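Local coordinates for protein oligogalacturonate lyase (Vibrio parahaemolyticus RIMD 2210633, PDB 3C5M) that probably cleaves oligogalacturonides as a manganese-binding lyase built on a seven-bladed beta-propeller, at residues A[346-349]-A[350-353]; A[74-78]-A[79-83]; A[87-91]-A[92-96]; A[53-57]-A[58-62]. All coordinates share one frame; numbering follows the deposited sequence.

Interaction 1 (A[346-349]-A[350-353]). With MN (manganese (II) ion), chain D.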
loop_
_atom_site.group_PDB
_atom_site.type_symbol
_atom_site.label_atom_id
_atom_site.label_comp_id
_atom_site.label_asym_id
_atom_site.label_seq_id
_atom_site.Cartn_x
_atom_site.Cartn_y
_atom_site.Cartn_z
ATOM N N ASP A 346 8.355 13.802 11.945
ATOM C CA ASP A 346 9.356 13.023 12.666
ATOM C C ASP A 346 10.046 12.025 11.768
ATOM O O ASP A 346 10.158 10.846 12.118
ATOM C CB ASP A 346 8.720 12.263 13.819
ATOM C CG ASP A 346 7.950 13.162 14.739
ATOM O OD1 ASP A 346 6.940 13.754 14.285
ATOM O OD2 ASP A 346 8.357 13.278 15.917
ATOM N N GLY A 347 10.497 12.492 10.609
ATOM C CA GLY A 347 11.190 11.615 9.685
ATOM C C GLY A 347 10.270 10.682 8.932
ATOM O O GLY A 347 10.695 10.066 7.959
ATOM N N ASP A 348 9.019 10.564 9.373
ATOM C CA ASP A 348 8.051 9.690 8.701
ATOM C C ASP A 348 7.454 10.440 7.522
ATOM O O ASP A 348 6.740 11.415 7.707
ATOM C CB ASP A 348 6.920 9.306 9.649
ATOM C CG ASP A 348 6.100 8.155 9.126
ATOM O OD1 ASP A 348 6.041 7.997 7.883
ATOM O OD2 ASP A 348 5.511 7.413 9.950
ATOM N N ARG A 349 7.725 9.977 6.314
ATOM C CA ARG A 349 7.216 10.652 5.135
ATOM C C ARG A 349 5.881 10.112 4.646
ATOM O O ARG A 349 5.186 10.777 3.878
ATOM C CB ARG A 349 8.248 10.567 4.005
ATOM C CG ARG A 349 7.809 11.227 2.717
ATOM C CD ARG A 349 8.861 11.104 1.629
ATOM N NE ARG A 349 9.336 12.404 1.168
ATOM C CZ ARG A 349 10.266 13.127 1.783
ATOM N NH1 ARG A 349 10.834 12.677 2.892
ATOM N NH2 ARG A 349 10.620 14.309 1.296
ATOM N N GLN A 350 5.511 8.923 5.100
ATOM C CA GLN A 350 4.270 8.312 4.645
ATOM C C GLN A 350 2.989 8.659 5.405
ATOM O O GLN A 350 1.918 8.660 4.807
ATOM C CB GLN A 350 4.415 6.778 4.587
ATOM C CG GLN A 350 5.405 6.227 3.542
ATOM C CD GLN A 350 4.999 6.489 2.082
ATOM O OE1 GLN A 350 3.883 6.179 1.655
ATOM N NE2 GLN A 350 5.927 7.050 1.309
ATOM N N ILE A 351 3.063 8.950 6.702
ATOM C CA ILE A 351 1.828 9.256 7.452
ATOM C C ILE A 351 0.980 10.310 6.789
ATOM O O ILE A 351 -0.250 10.284 6.857
ATOM C CB ILE A 351 2.104 9.781 8.860
ATOM C CG1 ILE A 351 3.504 10.377 8.913
ATOM C CG2 ILE A 351 1.890 8.685 9.885
ATOM C CD1 ILE A 351 3.927 10.700 10.311
ATOM N N THR A 352 1.667 11.229 6.130
ATOM C CA THR A 352 1.029 12.352 5.484
ATOM C C THR A 352 0.413 12.006 4.122
ATOM O O THR A 352 -0.371 12.778 3.580
ATOM C CB THR A 352 2.058 13.512 5.398
ATOM O OG1 THR A 352 1.467 14.632 4.750
ATOM C CG2 THR A 352 3.313 13.070 4.639
ATOM N N HIS A 353 0.740 10.837 3.582
ATOM C CA HIS A 353 0.182 10.426 2.294
ATOM C C HIS A 353 -1.293 10.018 2.390
ATOM O O HIS A 353 -1.701 9.289 3.301
ATOM C CB HIS A 353 0.983 9.253 1.706
ATOM C CG HIS A 353 2.370 9.617 1.268
ATOM N ND1 HIS A 353 3.146 8.780 0.492
ATOM C CD2 HIS A 353 3.118 10.719 1.497
ATOM C CE1 HIS A 353 4.313 9.355 0.261
ATOM N NE2 HIS A 353 4.323 10.531 0.860
HETATM MN MN MN D . 2.754 6.735 -0.258
HETATM O O HOH W 1 4.720 6.873 -1.365
#
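Asp348 lays its CB and CG against the CG1–CD1 branch of Ile351, with Asp348 CB 3.4 Å from Ile351 CD1. The carboxylate is turned forward along the chain, CG anti to the backbone N and beside the carbonyl carbon (chi1 -166°), which puts OD1 within bonding distance of the amides that follow. Its OD1 accepts Gln350 N at 3.0 Å, met nearly along the C-O axis. That bond closes an Asx turn, and a weak second one from Ile351 N to the same oxygen ties the carboxylate to the start of the next turn. This is a type I beta turn running from Gln350 to His353, where His353 N bonds back to Gln350 O at 2.8 Å. The turn brings two metal ligands together: Gln350 OE1 binds the manganese ion at 2.3 Å and His353 ND1 binds it at 2.2 Å. A bend at chi2 (-65°) carries the Gln350 amide oxygen round to the ion. The same turn sets Gln350 CA over one face of the His353 imidazole, while the Arg349 guanidinium plane stands at 90° to that ring, CG being the side-chain atom of Arg349 nearest His353 NE2. Water 1 also binds manganese, and His287 and His355 complete the site. Behind the ligands, Thr352 OG1 is anchored to Ser341 O. The whole turn belongs to the loop between strands 334-337 and 357-358, which links two neighbouring blades of the propeller, and it meets the metal beside His287 on strand 285-290.

Interaction 2 (A[74-78]-A[79-83])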
loop_
_atom_site.group_PDB
_atom_site.type_symbol
_atom_site.label_atom_id
_atom_site.label_comp_id
_atom_site.label_asym_id
_atom_site.label_seq_id
_atom_site.Cartn_x
_atom_site.Cartn_y
_atom_site.Cartn_z
ATOM N N GLN A 74 -8.154 -1.234 20.929
ATOM C CA GLN A 74 -6.718 -1.241 20.735
ATOM C C GLN A 74 -6.275 -2.675 20.457
ATOM O O GLN A 74 -6.490 -3.570 21.267
ATOM C CB GLN A 74 -6.008 -0.698 21.974
ATOM C CG GLN A 74 -4.665 -0.037 21.691
ATOM C CD GLN A 74 -3.931 0.382 22.962
ATOM O OE1 GLN A 74 -4.534 0.916 23.909
ATOM N NE2 GLN A 74 -2.619 0.147 22.988
ATOM N N LEU A 75 -5.659 -2.878 19.296
ATOM C CA LEU A 75 -5.188 -4.189 18.860
ATOM C C LEU A 75 -3.808 -4.523 19.389
ATOM O O LEU A 75 -3.572 -5.637 19.860
ATOM C CB LEU A 75 -5.170 -4.240 17.327
ATOM C CG LEU A 75 -6.392 -4.813 16.622
ATOM C CD1 LEU A 75 -7.651 -4.543 17.415
ATOM C CD2 LEU A 75 -6.478 -4.241 15.228
ATOM N N THR A 76 -2.900 -3.553 19.314
ATOM C CA THR A 76 -1.528 -3.754 19.758
ATOM C C THR A 76 -1.081 -2.649 20.711
ATOM O O THR A 76 -1.600 -1.537 20.665
ATOM C CB THR A 76 -0.581 -3.766 18.564
ATOM O OG1 THR A 76 -0.550 -2.465 17.975
ATOM C CG2 THR A 76 -1.044 -4.773 17.539
ATOM N N GLU A 77 -0.103 -2.961 21.563
ATOM C CA GLU A 77 0.418 -2.004 22.532
ATOM C C GLU A 77 1.942 -1.959 22.513
ATOM O O GLU A 77 2.589 -2.798 21.883
ATOM C CB GLU A 77 -0.069 -2.369 23.938
ATOM C CG GLU A 77 0.418 -3.728 24.428
ATOM C CD GLU A 77 -0.296 -4.185 25.699
ATOM O OE1 GLU A 77 -0.210 -3.475 26.726
ATOM O OE2 GLU A 77 -0.947 -5.253 25.674
ATOM N N GLY A 78 2.508 -0.971 23.205
ATOM C CA GLY A 78 3.952 -0.821 23.264
ATOM C C GLY A 78 4.485 -0.139 22.021
ATOM O O GLY A 78 3.707 0.261 21.155
ATOM N N LYS A 79 5.801 0.011 21.922
ATOM C CA LYS A 79 6.372 0.652 20.749
ATOM C C LYS A 79 6.958 -0.348 19.767
ATOM O O LYS A 79 7.097 -1.535 20.069
ATOM C CB LYS A 79 7.453 1.642 21.152
ATOM C CG LYS A 79 8.499 1.072 22.082
ATOM C CD LYS A 79 9.835 1.797 21.918
ATOM C CE LYS A 79 10.392 1.564 20.504
ATOM N NZ LYS A 79 11.662 2.291 20.235
ATOM N N GLY A 80 7.267 0.134 18.570
ATOM C CA GLY A 80 7.860 -0.731 17.570
ATOM C C GLY A 80 6.973 -1.268 16.461
ATOM O O GLY A 80 7.433 -2.057 15.641
ATOM N N ASP A 81 5.716 -0.855 16.412
ATOM C CA ASP A 81 4.837 -1.351 15.373
ATOM C C ASP A 81 5.084 -0.641 14.068
ATOM O O ASP A 81 5.364 0.559 14.050
ATOM C CB ASP A 81 3.366 -1.130 15.727
ATOM C CG ASP A 81 2.972 -1.738 17.050
ATOM O OD1 ASP A 81 3.784 -2.490 17.639
ATOM O OD2 ASP A 81 1.833 -1.469 17.508
ATOM N N ASN A 82 4.990 -1.393 12.975
ATOM C CA ASN A 82 5.111 -0.818 11.646
ATOM C C ASN A 82 3.635 -0.634 11.340
ATOM O O ASN A 82 2.916 -1.581 11.020
ATOM C CB ASN A 82 5.739 -1.806 10.690
ATOM C CG ASN A 82 5.758 -1.295 9.285
ATOM O OD1 ASN A 82 4.722 -0.940 8.717
ATOM N ND2 ASN A 82 6.941 -1.240 8.704
ATOM N N THR A 83 3.169 0.591 11.469
ATOM C CA THR A 83 1.754 0.855 11.284
ATOM C C THR A 83 1.251 0.958 9.879
ATOM O O THR A 83 0.069 1.221 9.684
ATOM C CB THR A 83 1.355 2.117 12.064
ATOM O OG1 THR A 83 2.306 3.168 11.809
ATOM C CG2 THR A 83 1.340 1.810 13.554
#
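Thr76 and Asp81 reach toward each other across the loop that leads from one propeller blade to the next, out of strand 71-74 and on toward strand 87-88. Their side chains come from opposite directions and join through a hydrogen bond, Thr76 OG1 donating to Asp81 OD2 at 2.6 Å. The hydroxyl meets the carboxylate on its syn side but 34° out of its plane. Thr76 has OG1 between its backbone N and carbonyl carbon (chi1 67°), with the methyl CG2 beside the N; Asp81 swings its CG to the side of its own backbone N (chi1 -56°), which brings OD2 back over the loop. Both polar ends have further partners: Thr76 OG1 accepts a hydrogen bond from Tyr62 N, and Asp81 OD1 forms a salt bridge with Lys99. The Thr76–Asp81 bond spans the bend, and these outer partners link it to strands 61-66 and 94-99. At the bend itself, Gly78 and Gly80 adopt positive phi angles, while the CB of Lys79, between them, points away from 74-78. Before the bend, Gln74 stays extended, and its NE2, which also donates to Asp57 OD2, donates to Thr76 O at 3.0 Å; the acceptor lies close to the Gln74 amide plane, whereas the donor sits well above the carbonyl plane of Thr76.

Interaction 3 (A[87-91]-A[92-96])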
loop_
_atom_site.group_PDB
_atom_site.type_symbol
_atom_site.label_atom_id
_atom_site.label_comp_id
_atom_site.label_asym_id
_atom_site.label_seq_id
_atom_site.Cartn_x
_atom_site.Cartn_y
_atom_site.Cartn_z
ATOM N N PHE A 87 -2.346 -5.623 7.868
ATOM C CA PHE A 87 -3.499 -5.993 7.042
ATOM C C PHE A 87 -4.362 -7.061 7.700
ATOM O O PHE A 87 -3.897 -7.831 8.550
ATOM C CB PHE A 87 -3.041 -6.471 5.662
ATOM C CG PHE A 87 -2.339 -7.794 5.673
ATOM C CD1 PHE A 87 -3.048 -8.978 5.527
ATOM C CD2 PHE A 87 -0.970 -7.859 5.856
ATOM C CE1 PHE A 87 -2.392 -10.221 5.566
ATOM C CE2 PHE A 87 -0.311 -9.096 5.895
ATOM C CZ PHE A 87 -1.024 -10.273 5.751
ATOM N N ILE A 88 -5.628 -7.094 7.302
ATOM C CA ILE A 88 -6.589 -8.060 7.836
ATOM C C ILE A 88 -6.568 -9.354 7.013
ATOM O O ILE A 88 -6.375 -9.320 5.799
ATOM C CB ILE A 88 -8.014 -7.444 7.857
ATOM C CG1 ILE A 88 -8.035 -6.255 8.833
ATOM C CG2 ILE A 88 -9.028 -8.476 8.264
ATOM C CD1 ILE A 88 -9.359 -5.521 8.928
ATOM N N SER A 89 -6.728 -10.491 7.689
ATOM C CA SER A 89 -6.729 -11.807 7.044
ATOM C C SER A 89 -7.950 -11.959 6.143
ATOM O O SER A 89 -8.892 -11.183 6.240
ATOM C CB SER A 89 -6.755 -12.906 8.110
ATOM O OG SER A 89 -7.991 -12.919 8.827
ATOM N N THR A 90 -7.936 -12.965 5.275
ATOM C CA THR A 90 -9.047 -13.203 4.370
ATOM C C THR A 90 -10.279 -13.643 5.143
ATOM O O THR A 90 -11.396 -13.234 4.821
ATOM C CB THR A 90 -8.690 -14.283 3.342
ATOM O OG1 THR A 90 -7.491 -13.904 2.658
ATOM C CG2 THR A 90 -9.809 -14.466 2.334
ATOM N N ASP A 91 -10.069 -14.476 6.164
ATOM C CA ASP A 91 -11.156 -14.984 7.012
ATOM C C ASP A 91 -11.597 -13.912 7.991
ATOM O O ASP A 91 -12.554 -14.088 8.726
ATOM C CB ASP A 91 -10.709 -16.249 7.780
ATOM C CG ASP A 91 -9.521 -16.000 8.716
ATOM O OD1 ASP A 91 -8.481 -15.476 8.256
ATOM O OD2 ASP A 91 -9.621 -16.349 9.910
ATOM N N GLU A 92 -10.874 -12.801 7.996
ATOM C CA GLU A 92 -11.187 -11.671 8.861
ATOM C C GLU A 92 -11.213 -12.027 10.337
ATOM O O GLU A 92 -11.912 -11.399 11.119
ATOM C CB GLU A 92 -12.529 -11.049 8.445
ATOM C CG GLU A 92 -12.597 -10.842 6.946
ATOM C CD GLU A 92 -13.669 -9.888 6.502
ATOM O OE1 GLU A 92 -14.712 -9.798 7.189
ATOM O OE2 GLU A 92 -13.468 -9.247 5.443
ATOM N N ARG A 93 -10.428 -13.021 10.726
ATOM C CA ARG A 93 -10.385 -13.413 12.119
ATOM C C ARG A 93 -9.072 -12.977 12.750
ATOM O O ARG A 93 -8.802 -13.242 13.922
ATOM C CB ARG A 93 -10.563 -14.922 12.246
ATOM C CG ARG A 93 -11.904 -15.411 11.717
ATOM C CD ARG A 93 -12.173 -16.811 12.200
ATOM N NE ARG A 93 -12.263 -16.832 13.658
ATOM C CZ ARG A 93 -12.110 -17.919 14.405
ATOM N NH1 ARG A 93 -11.852 -19.089 13.831
ATOM N NH2 ARG A 93 -12.216 -17.833 15.725
ATOM N N ALA A 94 -8.260 -12.286 11.967
ATOM C CA ALA A 94 -6.981 -11.824 12.459
ATOM C C ALA A 94 -6.331 -10.839 11.487
ATOM O O ALA A 94 -6.757 -10.700 10.333
ATOM C CB ALA A 94 -6.065 -13.028 12.670
ATOM N N PHE A 95 -5.311 -10.133 11.967
ATOM C CA PHE A 95 -4.572 -9.210 11.103
ATOM C C PHE A 95 -3.099 -9.462 11.380
ATOM O O PHE A 95 -2.758 -10.035 12.411
ATOM C CB PHE A 95 -4.978 -7.732 11.351
ATOM C CG PHE A 95 -4.141 -7.008 12.376
ATOM C CD1 PHE A 95 -4.372 -7.184 13.741
ATOM C CD2 PHE A 95 -3.120 -6.141 11.973
ATOM C CE1 PHE A 95 -3.608 -6.507 14.691
ATOM C CE2 PHE A 95 -2.344 -5.457 12.917
ATOM C CZ PHE A 95 -2.589 -5.641 14.283
ATOM N N PHE A 96 -2.239 -9.074 10.446
ATOM C CA PHE A 96 -0.803 -9.284 10.594
ATOM C C PHE A 96 -0.048 -7.967 10.556
ATOM O O PHE A 96 -0.455 -7.024 9.867
ATOM C CB PHE A 96 -0.247 -10.154 9.453
ATOM C CG PHE A 96 -0.797 -11.548 9.411
ATOM C CD1 PHE A 96 -2.127 -11.783 9.067
ATOM C CD2 PHE A 96 0.028 -12.636 9.684
ATOM C CE1 PHE A 96 -2.629 -13.086 8.991
ATOM C CE2 PHE A 96 -0.462 -13.943 9.611
ATOM C CZ PHE A 96 -1.795 -14.172 9.263
#
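Ser89 OG sits at the hub of the bend, receiving a weak bond from Arg93 N at 3.1 Å and having two possible acceptors for its own proton, Asp91 OD1 at 2.7 Å and Ala94 O at 3.0 Å; the choice between them is not settled. The hydroxyl is placed there by a chi1 of 67°, which sets OG between the backbone N and the carbonyl carbon, facing into the loop. Ala94 O is also taken by Ser89 N at 2.7 Å, and a weak bond runs from Glu92 N to Ser89 O across the turn. These bonds close a beta hairpin between strands 87-88 and 94-99, the first two strands of a four-stranded propeller blade. Phe87 and Phe96 form the antiparallel hydrogen-bonded pair, with Phe96 N reaching Phe87 O at 2.8 Å. Their rings lie nearly parallel, planes 9° apart, but are slid so far that they barely overlap: the centroids are 5.3 Å apart, and Phe87 CE2 instead touches Phe96 CB at 3.7 Å. Leu139 of the following blade packs on both phenyls. The other face carries Ile88 and Phe95, which meet loosely through CG1 and CB and both reach Leu51 of the preceding blade. At the tip, the backbone of Glu92 takes left-handed angles, and its carboxylate OE2 goes to Lys41 and to Gln45 N.

Interaction 4 (A[53-57]-A[58-62])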
loop_
_atom_site.group_PDB
_atom_site.type_symbol
_atom_site.label_atom_id
_atom_site.label_comp_id
_atom_site.label_asym_id
_atom_site.label_seq_id
_atom_site.Cartn_x
_atom_site.Cartn_y
_atom_site.Cartn_z
ATOM N N ALA A 53 -4.203 3.006 12.422
ATOM C CA ALA A 53 -3.259 3.285 13.495
ATOM C C ALA A 53 -3.486 4.666 14.108
ATOM O O ALA A 53 -3.945 5.590 13.422
ATOM C CB ALA A 53 -1.840 3.190 12.963
ATOM N N GLY A 54 -3.159 4.804 15.394
ATOM C CA GLY A 54 -3.313 6.082 16.077
ATOM C C GLY A 54 -2.473 6.146 17.336
ATOM O O GLY A 54 -1.970 5.112 17.793
ATOM N N ASP A 55 -2.323 7.339 17.911
ATOM C CA ASP A 55 -1.522 7.502 19.133
ATOM C C ASP A 55 -2.324 7.616 20.421
ATOM O O ASP A 55 -1.819 8.123 21.416
ATOM C CB ASP A 55 -0.616 8.724 19.006
ATOM C CG ASP A 55 0.313 8.638 17.810
ATOM O OD1 ASP A 55 1.170 9.538 17.630
ATOM O OD2 ASP A 55 0.183 7.661 17.044
ATOM N N PHE A 56 -3.559 7.135 20.410
ATOM C CA PHE A 56 -4.396 7.203 21.597
ATOM C C PHE A 56 -3.663 6.739 22.849
ATOM O O PHE A 56 -3.810 7.329 23.919
ATOM C CB PHE A 56 -5.651 6.348 21.414
ATOM C CG PHE A 56 -6.517 6.794 20.285
ATOM C CD1 PHE A 56 -7.381 7.874 20.440
ATOM C CD2 PHE A 56 -6.450 6.156 19.055
ATOM C CE1 PHE A 56 -8.169 8.317 19.385
ATOM C CE2 PHE A 56 -7.231 6.592 17.990
ATOM C CZ PHE A 56 -8.095 7.676 18.160
ATOM N N ASP A 57 -2.870 5.684 22.723
ATOM C CA ASP A 57 -2.157 5.152 23.881
ATOM C C ASP A 57 -0.697 5.601 23.979
ATOM O O ASP A 57 0.163 4.864 24.468
ATOM C CB ASP A 57 -2.256 3.623 23.881
ATOM C CG ASP A 57 -1.778 3.005 25.179
ATOM O OD1 ASP A 57 -2.077 3.564 26.256
ATOM O OD2 ASP A 57 -1.116 1.944 25.125
ATOM N N GLY A 58 -0.426 6.822 23.519
ATOM C CA GLY A 58 0.921 7.359 23.589
ATOM C C GLY A 58 1.902 6.693 22.651
ATOM O O GLY A 58 3.084 7.034 22.627
ATOM N N ASN A 59 1.414 5.738 21.872
ATOM C CA ASN A 59 2.263 5.036 20.929
ATOM C C ASN A 59 1.518 4.796 19.651
ATOM O O ASN A 59 0.304 4.602 19.659
ATOM C CB ASN A 59 2.699 3.695 21.500
ATOM C CG ASN A 59 3.901 3.818 22.401
ATOM O OD1 ASN A 59 4.085 3.023 23.321
ATOM N ND2 ASN A 59 4.742 4.815 22.133
ATOM N N ARG A 60 2.249 4.817 18.549
ATOM C CA ARG A 60 1.655 4.563 17.254
ATOM C C ARG A 60 1.306 3.060 17.269
ATOM O O ARG A 60 2.188 2.240 17.059
ATOM C CB ARG A 60 2.697 4.886 16.176
ATOM C CG ARG A 60 2.181 4.964 14.746
ATOM C CD ARG A 60 1.206 6.120 14.568
ATOM N NE ARG A 60 1.774 7.414 14.979
ATOM C CZ ARG A 60 2.711 8.082 14.311
ATOM N NH1 ARG A 60 3.209 7.591 13.176
ATOM N NH2 ARG A 60 3.144 9.244 14.779
ATOM N N ASN A 61 0.037 2.718 17.538
ATOM C CA ASN A 61 -0.463 1.323 17.596
ATOM C C ASN A 61 -1.638 1.048 16.643
ATOM O O ASN A 61 -2.184 1.968 16.053
ATOM C CB ASN A 61 -0.953 0.982 19.004
ATOM C CG ASN A 61 0.142 1.066 20.042
ATOM O OD1 ASN A 61 1.216 0.474 19.872
ATOM N ND2 ASN A 61 -0.124 1.794 21.137
ATOM N N TYR A 62 -2.052 -0.214 16.532
ATOM C CA TYR A 62 -3.162 -0.601 15.660
ATOM C C TYR A 62 -4.512 -0.639 16.353
ATOM O O TYR A 62 -4.647 -1.115 17.493
ATOM C CB TYR A 62 -2.911 -1.983 15.065
ATOM C CG TYR A 62 -2.032 -1.979 13.850
ATOM C CD1 TYR A 62 -2.516 -1.539 12.621
ATOM C CD2 TYR A 62 -0.724 -2.414 13.926
ATOM C CE1 TYR A 62 -1.714 -1.539 11.495
ATOM C CE2 TYR A 62 0.081 -2.419 12.818
ATOM C CZ TYR A 62 -0.412 -1.988 11.602
ATOM O OH TYR A 62 0.387 -2.066 10.482
HETATM O O HOH W 2 1.035 1.399 23.630
#
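The backbone doubles back here as an antiparallel pair: Gly54 and Asn61 exchange N-H...O bonds of 3.1 Å (Gly54 N to Asn61 O, Asn61 N to Gly54 O), and a type I turn from Asp55 to Gly58 is closed by Gly58 N to Asp55 O at 2.8 Å. Beside this turn, Asp55 and Arg60 form a salt bridge. The carboxylate and guanidinium are nearly coplanar, 4° apart, and meet along the NE edge: Asp55 OD2 offers its syn lone pair to Arg60 NE at 2.6 Å, while Arg60 NH2 makes a weak bond to Asp55 OD1 at 3.5 Å. Arg60 can present that edge because its chain leaves anti to the backbone N and then curls twice, at chi2 (65°) and chi3 (55°), bringing NE round to the Asp55 carboxylate. Its NH1 points on to Asp348, a long and weak ion pair. At the far side of the turn, water 2 donates to Asp57 OD2 at 2.7 Å and weakly to Asn59 OD1; the same Asp57 oxygen accepts Gln74 NE2. Tyr62, paired with Ala53 on the sheet, sends its hydroxyl to Asn82 O. All this is the connection of a beta hairpin, strands 49-54 and 61-66, in a blade of the propeller, with the Arg60 side chain about 13 Å from the manganese ion.

Overall arrangement
Along the chain the contacts come in the order 4, 2, 3, 1. Interaction 4 turns strand 49-54 into 61-66; interaction 2 leaves the same sheet after strand 71-74, its centre about 7 Å from that of interaction 4; interaction 3 opens the next blade. Across the seam between these two blades Phe95 packs on Leu75, Thr76 and Tyr62. Interaction 1, far later in the sequence, returns to the same region: Ile351 CG2 touches Arg60 NH1 at 3.7 Å, and the centres of interactions 1 and 4 are about 15 Å apart. Thus the manganese-binding loop rests against an early blade hairpin, while the centres of interactions 1 and 3 are about 25 Å apart.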